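Local coordinates for protein BfpC (Escherichia coli, PDB 3VHJ) that forms the cytoplasmic domain of an essential membrane protein of type IV pilus biogenesis and probably helps assemble the pilus machinery at the inner membrane, at residues Ser43-Ser48 against Gly61-Gly66; Gly70-Leu75 against Gly158-Glu163; Gln15-Leu20 against Ile65-Gly70. The protein carries 1 engineered substitution. One frame throughout, in Å; residues are numbered along the deposited sequence.

Contact 1: Ser43-Ser48 against Gly61-Gly66; sequences SSKLYS and GDKNIG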
loop_
_atom_site.group_PDB
_atom_site.type_symbol
_atom_site.label_atom_id
_atom_site.label_comp_id
_atom_site.label_asym_id
_atom_site.label_seq_id
_atom_site.Cartn_x
_atom_site.Cartn_y
_atom_site.Cartn_z
ATOM N N SER A 43 16.805 -7.503 -4.646
ATOM C CA SER A 43 17.492 -7.219 -5.899
ATOM C C SER A 43 16.697 -6.158 -6.657
ATOM O O SER A 43 16.432 -6.293 -7.849
ATOM C CB SER A 43 17.618 -8.492 -6.746
ATOM O OG SER A 43 18.367 -9.480 -6.061
ATOM N N SER A 44 16.317 -5.104 -5.945
ATOM C CA SER A 44 15.543 -4.014 -6.521
ATOM C C SER A 44 16.277 -2.687 -6.406
ATOM O O SER A 44 17.109 -2.504 -5.516
ATOM C CB SER A 44 14.194 -3.902 -5.809
ATOM O OG SER A 44 13.478 -2.768 -6.259
ATOM N N LYS A 45 15.965 -1.767 -7.313
ATOM C CA LYS A 45 16.575 -0.440 -7.300
ATOM C C LYS A 45 15.496 0.629 -7.127
ATOM O O LYS A 45 15.797 1.817 -7.099
ATOM C CB LYS A 45 17.319 -0.169 -8.610
ATOM C CG LYS A 45 18.450 -1.128 -8.924
ATOM C CD LYS A 45 19.315 -0.583 -10.057
ATOM C CE LYS A 45 18.540 -0.435 -11.362
ATOM N NZ LYS A 45 18.186 -1.757 -11.948
ATOM N N LEU A 46 14.244 0.195 -7.019
ATOM C CA LEU A 46 13.115 1.110 -6.878
ATOM C C LEU A 46 12.695 1.266 -5.425
ATOM O O LEU A 46 12.445 0.281 -4.732
ATOM C CB LEU A 46 11.932 0.598 -7.700
ATOM C CG LEU A 46 12.164 0.522 -9.213
ATOM C CD1 LEU A 46 10.948 -0.101 -9.882
ATOM C CD2 LEU A 46 12.423 1.921 -9.767
ATOM N N TYR A 47 12.601 2.508 -4.967
ATOM C CA TYR A 47 12.227 2.746 -3.584
ATOM C C TYR A 47 11.611 4.120 -3.361
ATOM O O TYR A 47 11.604 4.977 -4.238
ATOM C CB TYR A 47 13.456 2.639 -2.690
ATOM C CG TYR A 47 14.423 3.778 -2.910
ATOM C CD1 TYR A 47 15.362 3.737 -3.940
ATOM C CD2 TYR A 47 14.360 4.928 -2.124
ATOM C CE1 TYR A 47 16.213 4.815 -4.182
ATOM C CE2 TYR A 47 15.200 6.009 -2.358
ATOM C CZ TYR A 47 16.122 5.948 -3.387
ATOM O OH TYR A 47 16.937 7.027 -3.629
ATOM N N SER A 48 11.109 4.313 -2.153
ATOM C CA SER A 48 10.529 5.577 -1.758
ATOM C C SER A 48 10.535 5.595 -0.243
ATOM O O SER A 48 10.208 4.601 0.397
ATOM C CB SER A 48 9.097 5.707 -2.272
ATOM O OG SER A 48 8.540 6.933 -1.843
ATOM N N GLY A 61 9.988 -1.290 -4.720
ATOM C CA GLY A 61 9.228 -1.700 -5.888
ATOM C C GLY A 61 9.715 -2.964 -6.571
ATOM O O GLY A 61 10.831 -3.431 -6.335
ATOM N N ASP A 62 8.860 -3.520 -7.421
ATOM C CA ASP A 62 9.180 -4.734 -8.165
ATOM C C ASP A 62 8.929 -4.480 -9.644
ATOM O O ASP A 62 7.783 -4.455 -10.085
ATOM C CB ASP A 62 8.301 -5.892 -7.705
ATOM C CG ASP A 62 8.610 -7.189 -8.442
ATOM O OD1 ASP A 62 9.454 -7.176 -9.368
ATOM O OD2 ASP A 62 8.004 -8.220 -8.093
ATOM N N LYS A 63 9.997 -4.290 -10.407
ATOM C CA LYS A 63 9.861 -4.036 -11.837
ATOM C C LYS A 63 9.132 -5.150 -12.582
ATOM O O LYS A 63 8.592 -4.919 -13.659
ATOM C CB LYS A 63 11.236 -3.831 -12.474
ATOM C CG LYS A 63 11.956 -2.576 -12.010
ATOM C CD LYS A 63 13.254 -2.384 -12.776
ATOM C CE LYS A 63 13.994 -1.137 -12.328
ATOM N NZ LYS A 63 15.211 -0.929 -13.165
ATOM N N ASN A 64 9.120 -6.355 -12.024
ATOM C CA ASN A 64 8.457 -7.465 -12.698
ATOM C C ASN A 64 6.945 -7.333 -12.757
ATOM O O ASN A 64 6.297 -7.999 -13.564
ATOM C CB ASN A 64 8.839 -8.797 -12.054
ATOM C CG ASN A 64 10.280 -9.182 -12.333
ATOM O OD1 ASN A 64 10.817 -8.881 -13.398
ATOM N ND2 ASN A 64 10.906 -9.862 -11.384
ATOM N N ILE A 65 6.376 -6.484 -11.905
ATOM C CA ILE A 65 4.938 -6.289 -11.927
ATOM C C ILE A 65 4.578 -4.880 -12.405
ATOM O O ILE A 65 3.500 -4.370 -12.113
ATOM C CB ILE A 65 4.281 -6.589 -10.545
ATOM C CG1 ILE A 65 4.760 -5.598 -9.485
ATOM C CG2 ILE A 65 4.629 -8.021 -10.106
ATOM C CD1 ILE A 65 4.063 -5.783 -8.147
ATOM N N GLY A 66 5.499 -4.256 -13.141
ATOM C CA GLY A 66 5.233 -2.945 -13.709
ATOM C C GLY A 66 5.736 -1.699 -13.009
ATOM O O GLY A 66 5.544 -0.596 -13.519
#
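G61 is the hub of the close-packed part of this contact, and S44 and L46 hold it through two hydrogen bonds. The amide of G61 donates to L46 O at 2.9 Å, nearly straight at the hydrogen (166°), although the donor stands well above the plane of that carbonyl. A second antiparallel bond, from L46 N to G61 O, cannot form directly because the two atoms are 5.0 Å apart. The hydroxyl of S44 fills the gap. With OG anti to the backbone N (chi1 174°), it donates to G61 O at 2.7 Å and accepts from L46 N at 3.2 Å, the second bond making an ST turn. An alanine in place of S44 would remove both bonds of OG and would probably let the two backbones part at this end. Glycine suits position 61, since a CB there would press against L46 CB. Beside it the leucine packs unusually tightly: L46 CD1 touches K63 CG at only 3.4 Å, the two side chains crossing at about a right angle.

Farther out the contact loosens into solvent. K63, extended beyond CG, and K45, bent at its last two torsions, bring their ammonium groups to 3.3 Å between the two NZ atoms, which are both donors and cannot bond. E163 forms a salt bridge with K63 and touches K45, and its charge probably offsets the repulsion. On the loop side, D62 OD1 takes N64 N in an Asx turn, starting the 3-10 segment 63-64. The whole is the open end of the β-hairpin 46-52/55-60, where pairing fades and the hydroxyl of an ST turn links the separating strands.

Contact 2: Gly70-Leu75 against Gly158-Glu163; sequences GQVTLL and GKKLKE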
loop_
_atom_site.group_PDB
_atom_site.type_symbol
_atom_site.label_atom_id
_atom_site.label_comp_id
_atom_site.label_asym_id
_atom_site.label_seq_id
_atom_site.Cartn_x
_atom_site.Cartn_y
_atom_site.Cartn_z
ATOM N N GLY A 70 9.350 7.179 -10.871
ATOM C CA GLY A 70 8.372 8.215 -11.150
ATOM C C GLY A 70 6.926 7.925 -10.793
ATOM O O GLY A 70 6.104 8.839 -10.783
ATOM N N GLN A 71 6.589 6.673 -10.507
ATOM C CA GLN A 71 5.206 6.360 -10.155
ATOM C C GLN A 71 4.938 6.752 -8.715
ATOM O O GLN A 71 5.768 6.520 -7.834
ATOM C CB GLN A 71 4.915 4.863 -10.315
ATOM C CG GLN A 71 5.041 4.350 -11.728
ATOM C CD GLN A 71 5.000 2.838 -11.789
ATOM O OE1 GLN A 71 5.281 2.162 -10.801
ATOM N NE2 GLN A 71 4.672 2.299 -12.957
ATOM N N VAL A 72 3.783 7.363 -8.480
ATOM C CA VAL A 72 3.392 7.750 -7.131
ATOM C C VAL A 72 2.845 6.504 -6.450
ATOM O O VAL A 72 1.991 5.816 -7.014
ATOM C CB VAL A 72 2.270 8.812 -7.145
ATOM C CG1 VAL A 72 1.873 9.170 -5.716
ATOM C CG2 VAL A 72 2.731 10.047 -7.914
ATOM N N THR A 73 3.335 6.201 -5.252
ATOM C CA THR A 73 2.845 5.033 -4.534
ATOM C C THR A 73 1.509 5.413 -3.901
ATOM O O THR A 73 1.369 6.481 -3.288
ATOM C CB THR A 73 3.833 4.570 -3.444
ATOM O OG1 THR A 73 3.867 5.527 -2.380
ATOM C CG2 THR A 73 5.238 4.422 -4.037
ATOM N N LEU A 74 0.524 4.542 -4.072
ATOM C CA LEU A 74 -0.809 4.788 -3.551
ATOM C C LEU A 74 -0.834 5.046 -2.050
ATOM O O LEU A 74 -1.386 6.047 -1.599
ATOM C CB LEU A 74 -1.731 3.608 -3.872
ATOM C CG LEU A 74 -3.136 3.732 -3.277
ATOM C CD1 LEU A 74 -3.824 4.959 -3.863
ATOM C CD2 LEU A 74 -3.937 2.473 -3.560
ATOM N N LEU A 75 -0.228 4.151 -1.278
ATOM C CA LEU A 75 -0.246 4.308 0.167
ATOM C C LEU A 75 0.341 5.620 0.668
ATOM O O LEU A 75 -0.104 6.140 1.689
ATOM C CB LEU A 75 0.437 3.115 0.843
ATOM C CG LEU A 75 -0.495 1.927 1.148
ATOM C CD1 LEU A 75 -1.475 2.321 2.261
ATOM C CD2 LEU A 75 -1.265 1.516 -0.110
ATOM N N GLY A 158 1.444 12.364 -3.066
ATOM C CA GLY A 158 2.198 11.169 -2.743
ATOM C C GLY A 158 3.674 11.307 -3.057
ATOM O O GLY A 158 4.123 12.344 -3.547
ATOM N N LYS A 159 4.430 10.255 -2.765
ATOM C CA LYS A 159 5.862 10.235 -3.022
ATOM C C LYS A 159 6.088 9.277 -4.186
ATOM O O LYS A 159 5.480 8.207 -4.249
ATOM C CB LYS A 159 6.621 9.744 -1.787
ATOM C CG LYS A 159 6.388 10.567 -0.520
ATOM C CD LYS A 159 6.972 11.970 -0.636
ATOM C CE LYS A 159 8.492 11.939 -0.788
ATOM N NZ LYS A 159 9.164 11.310 0.387
ATOM N N LYS A 160 6.957 9.666 -5.107
ATOM C CA LYS A 160 7.239 8.846 -6.275
ATOM C C LYS A 160 8.376 7.856 -6.064
ATOM O O LYS A 160 9.274 8.076 -5.248
ATOM C CB LYS A 160 7.583 9.741 -7.467
ATOM C CG LYS A 160 6.469 10.671 -7.917
ATOM C CD LYS A 160 6.952 11.543 -9.071
ATOM C CE LYS A 160 5.831 12.395 -9.641
ATOM N NZ LYS A 160 5.269 13.307 -8.612
ATOM N N LEU A 161 8.333 6.759 -6.811
ATOM C CA LEU A 161 9.385 5.759 -6.731
ATOM C C LEU A 161 10.654 6.376 -7.314
ATOM O O LEU A 161 10.605 7.051 -8.344
ATOM C CB LEU A 161 9.009 4.512 -7.538
ATOM C CG LEU A 161 7.889 3.639 -6.962
ATOM C CD1 LEU A 161 7.637 2.435 -7.874
ATOM C CD2 LEU A 161 8.291 3.168 -5.579
ATOM N N LYS A 162 11.776 6.165 -6.638
ATOM C CA LYS A 162 13.063 6.672 -7.099
ATOM C C LYS A 162 13.867 5.439 -7.480
ATOM O O LYS A 162 13.539 4.333 -7.059
ATOM C CB LYS A 162 13.762 7.454 -5.980
ATOM C CG LYS A 162 12.962 8.668 -5.503
ATOM C CD LYS A 162 13.564 9.329 -4.270
ATOM C CE LYS A 162 14.801 10.160 -4.597
ATOM N NZ LYS A 162 15.937 9.337 -5.090
ATOM N N GLU A 163 14.918 5.617 -8.270
ATOM C CA GLU A 163 15.710 4.472 -8.687
ATOM C C GLU A 163 17.170 4.554 -8.256
ATOM O O GLU A 163 17.738 5.641 -8.169
ATOM C CB GLU A 163 15.601 4.317 -10.205
ATOM C CG GLU A 163 16.275 3.084 -10.776
ATOM C CD GLU A 163 15.653 2.659 -12.094
ATOM O OE1 GLU A 163 15.269 3.546 -12.885
ATOM O OE2 GLU A 163 15.554 1.440 -12.342
HETATM O O HOH W 1 6.021 6.634 -1.828
#
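Peptide carbonyls and the carboxamide of Q71 are the flat groups here. Three N-H donors meet the carbonyls in their own planes, while over a face come the CA-H of K160 at Q71 O and, at K159 O, a water that donates and also meets T73 OG1. G70 N lies on a lone pair of L161 O at 2.8 Å, practically straight at the hydrogen (178°). Q71 O takes L161 N in its plane, and K159 O receives T73 N in plane at 3.1 Å. The Q71 carboxamide, held by K68 N and G66 O, is touched at OE1 by L161 CD1.

These bonds frame V72 and K160 as a single antiparallel bridge, a non-hydrogen-bonded pair. V72 suits it because its two methyls part: CG1, anti to the backbone N, rests 3.6 Å from G158 CA, while CG2 meets K160 CG at 3.8 Å. A CB on G158 would collide with that first methyl. K160 lays its CD against G70 O, and on the buried side T73 CG2 packs on L161 CD2 at 3.6 Å.

Beyond V72 and L74 lies A17 of strand 14-17, backbone-bonded to both; S76 of helix 74-77 reaches T73 and K159, and K162 pairs with Y47 on strand 46-52.

Contact 3: Gln15-Leu20 against Ile65-Gly70; sequences QYAVNL and IGHKRG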
loop_
_atom_site.group_PDB
_atom_site.type_symbol
_atom_site.label_atom_id
_atom_site.label_comp_id
_atom_site.label_asym_id
_atom_site.label_seq_id
_atom_site.Cartn_x
_atom_site.Cartn_y
_atom_site.Cartn_z
ATOM N N GLN A 15 -2.614 7.287 -11.851
ATOM C CA GLN A 15 -2.021 5.959 -11.819
ATOM C C GLN A 15 -1.145 5.902 -10.575
ATOM O O GLN A 15 -0.461 6.876 -10.246
ATOM C CB GLN A 15 -1.204 5.718 -13.093
ATOM C CG GLN A 15 -2.094 5.505 -14.324
ATOM C CD GLN A 15 -1.325 5.466 -15.634
ATOM O OE1 GLN A 15 -1.918 5.312 -16.707
ATOM N NE2 GLN A 15 -0.009 5.613 -15.558
ATOM N N TYR A 16 -1.183 4.772 -9.877
ATOM C CA TYR A 16 -0.414 4.608 -8.651
ATOM C C TYR A 16 0.281 3.266 -8.584
ATOM O O TYR A 16 -0.245 2.257 -9.058
ATOM C CB TYR A 16 -1.327 4.683 -7.436
ATOM C CG TYR A 16 -2.099 5.965 -7.295
ATOM C CD1 TYR A 16 -1.557 7.050 -6.618
ATOM C CD2 TYR A 16 -3.391 6.078 -7.802
ATOM C CE1 TYR A 16 -2.285 8.222 -6.438
ATOM C CE2 TYR A 16 -4.127 7.249 -7.631
ATOM C CZ TYR A 16 -3.567 8.315 -6.945
ATOM O OH TYR A 16 -4.291 9.467 -6.742
ATOM N N ALA A 17 1.453 3.262 -7.961
ATOM C CA ALA A 17 2.207 2.038 -7.769
ATOM C C ALA A 17 1.596 1.377 -6.539
ATOM O O ALA A 17 1.495 2.003 -5.482
ATOM C CB ALA A 17 3.680 2.365 -7.511
ATOM N N VAL A 18 1.166 0.125 -6.682
ATOM C CA VAL A 18 0.589 -0.622 -5.570
ATOM C C VAL A 18 1.331 -1.952 -5.433
ATOM O O VAL A 18 2.138 -2.313 -6.290
ATOM C CB VAL A 18 -0.935 -0.899 -5.787
ATOM C CG1 VAL A 18 -1.701 0.415 -5.819
ATOM C CG2 VAL A 18 -1.155 -1.660 -7.090
ATOM N N ASN A 19 1.055 -2.676 -4.353
ATOM C CA ASN A 19 1.701 -3.961 -4.094
ATOM C C ASN A 19 3.201 -3.802 -3.889
ATOM O O ASN A 19 3.997 -4.603 -4.377
ATOM C CB ASN A 19 1.455 -4.943 -5.241
ATOM C CG ASN A 19 1.694 -6.381 -4.829
ATOM O OD1 ASN A 19 0.882 -6.976 -4.126
ATOM N ND2 ASN A 19 2.818 -6.943 -5.255
ATOM N N LEU A 20 3.589 -2.756 -3.171
ATOM C CA LEU A 20 4.995 -2.520 -2.877
ATOM C C LEU A 20 5.340 -3.250 -1.585
ATOM O O LEU A 20 4.453 -3.627 -0.824
ATOM C CB LEU A 20 5.250 -1.024 -2.688
ATOM C CG LEU A 20 5.032 -0.142 -3.920
ATOM C CD1 LEU A 20 4.659 1.251 -3.479
ATOM C CD2 LEU A 20 6.292 -0.126 -4.765
ATOM N N ILE A 65 6.376 -6.484 -11.905
ATOM C CA ILE A 65 4.938 -6.289 -11.927
ATOM C C ILE A 65 4.578 -4.880 -12.405
ATOM O O ILE A 65 3.500 -4.370 -12.113
ATOM C CB ILE A 65 4.281 -6.589 -10.545
ATOM C CG1 ILE A 65 4.760 -5.598 -9.485
ATOM C CG2 ILE A 65 4.629 -8.021 -10.106
ATOM C CD1 ILE A 65 4.063 -5.783 -8.147
ATOM N N GLY A 66 5.499 -4.256 -13.141
ATOM C CA GLY A 66 5.233 -2.945 -13.709
ATOM C C GLY A 66 5.736 -1.699 -13.009
ATOM O O GLY A 66 5.544 -0.596 -13.519
ATOM N N HIS A 67 6.369 -1.851 -11.854
ATOM C CA HIS A 67 6.871 -0.683 -11.132
ATOM C C HIS A 67 7.985 0.006 -11.905
ATOM O O HIS A 67 8.828 -0.647 -12.500
ATOM C CB HIS A 67 7.354 -1.096 -9.742
ATOM C CG HIS A 67 6.237 -1.496 -8.827
ATOM N ND1 HIS A 67 6.425 -2.307 -7.730
ATOM C CD2 HIS A 67 4.923 -1.174 -8.839
ATOM C CE1 HIS A 67 5.272 -2.470 -7.105
ATOM N NE2 HIS A 67 4.344 -1.792 -7.756
ATOM N N LYS A 68 7.970 1.335 -11.897
ATOM C CA LYS A 68 8.972 2.118 -12.609
ATOM C C LYS A 68 9.210 3.429 -11.873
ATOM O O LYS A 68 8.338 3.911 -11.149
ATOM C CB LYS A 68 8.498 2.427 -14.036
ATOM C CG LYS A 68 8.546 1.249 -15.006
ATOM C CD LYS A 68 7.821 1.572 -16.319
ATOM C CE LYS A 68 8.408 2.785 -17.035
ATOM N NZ LYS A 68 9.764 2.529 -17.595
ATOM N N ARG A 69 10.398 3.995 -12.059
ATOM C CA ARG A 69 10.746 5.261 -11.433
ATOM C C ARG A 69 9.683 6.296 -11.807
ATOM O O ARG A 69 9.162 6.284 -12.922
ATOM C CB ARG A 69 12.121 5.730 -11.930
ATOM C CG ARG A 69 12.602 7.017 -11.291
ATOM C CD ARG A 69 13.859 7.573 -11.963
ATOM N NE ARG A 69 14.193 8.902 -11.442
ATOM C CZ ARG A 69 14.691 9.139 -10.230
ATOM N NH1 ARG A 69 14.929 8.141 -9.392
ATOM N NH2 ARG A 69 14.940 10.383 -9.847
ATOM N N GLY A 70 9.350 7.179 -10.871
ATOM C CA GLY A 70 8.372 8.215 -11.150
ATOM C C GLY A 70 6.926 7.925 -10.793
ATOM O O GLY A 70 6.104 8.839 -10.783
#
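H67 carries this buried contact, and its ring is best followed outward. From CB, CG swings anti to the carbonyl carbon (chi1 -70°), which sends the imidazole toward residues 17 to 20. ND1, the first ring nitrogen, accepts the amide of D62, back in its own loop. CE1 comes next: V18 O stands 3.2 Å from it near the ring plane, N19 O lies farther off along the same edge, and L20 CD2 sits 3.5 Å away over a face. At the tip, NE2 donates to V18 O at 2.7 Å, with the oxygen in the ring plane and the nitrogen in the plane of the carbonyl, but the bond is bent at the hydrogen (144°), the oxygen leaning toward CE1. CD2 completes the circuit with A17 CB 4.0 Å away, approaching obliquely.

L20 CD2 makes a CH-π contact toward the rim of one face, 3.8 Å from the H67 ring centroid, and I65 of the same loop, through CG1, lies toward the rim of the other. With one nitrogen accepting and the other donating, the imidazole is probably neutral, which suits a buried site. The bonds at both nitrogens also fix the ring's rotation.

N19 has a left-handed backbone conformation, one that asparagine tolerates well. Its ND2 meets I65 CD1 at 3.4 Å, its OD1 accepts S112 N, and D110 takes the amides of N19 and L20. A buried histidine with both nitrogens bonded thus links the bend after strand 14-17 to the loop between strands 55-60 and 72-73.

The three contacts follow the connection from strand 55-60 to strand 72-73 and lie close together: contact 3 is about 8 Å from contact 1 and about 7 Å from contact 2, centre to centre. Contacts 1 and 3 share I65 and G66, and the 2.7 Å from H67 ND1 to D62 N is their polar junction. Contacts 2 and 3 share G70 and join where V72 O comes within 2.8 Å of A17 N, on neighbouring strands. Contacts 1 and 2, about 11 Å apart, are joined across the 2.5 Å between K63 NZ and E163 OE2. Together they couple the 14-17 sheet to the 46-52 sheet.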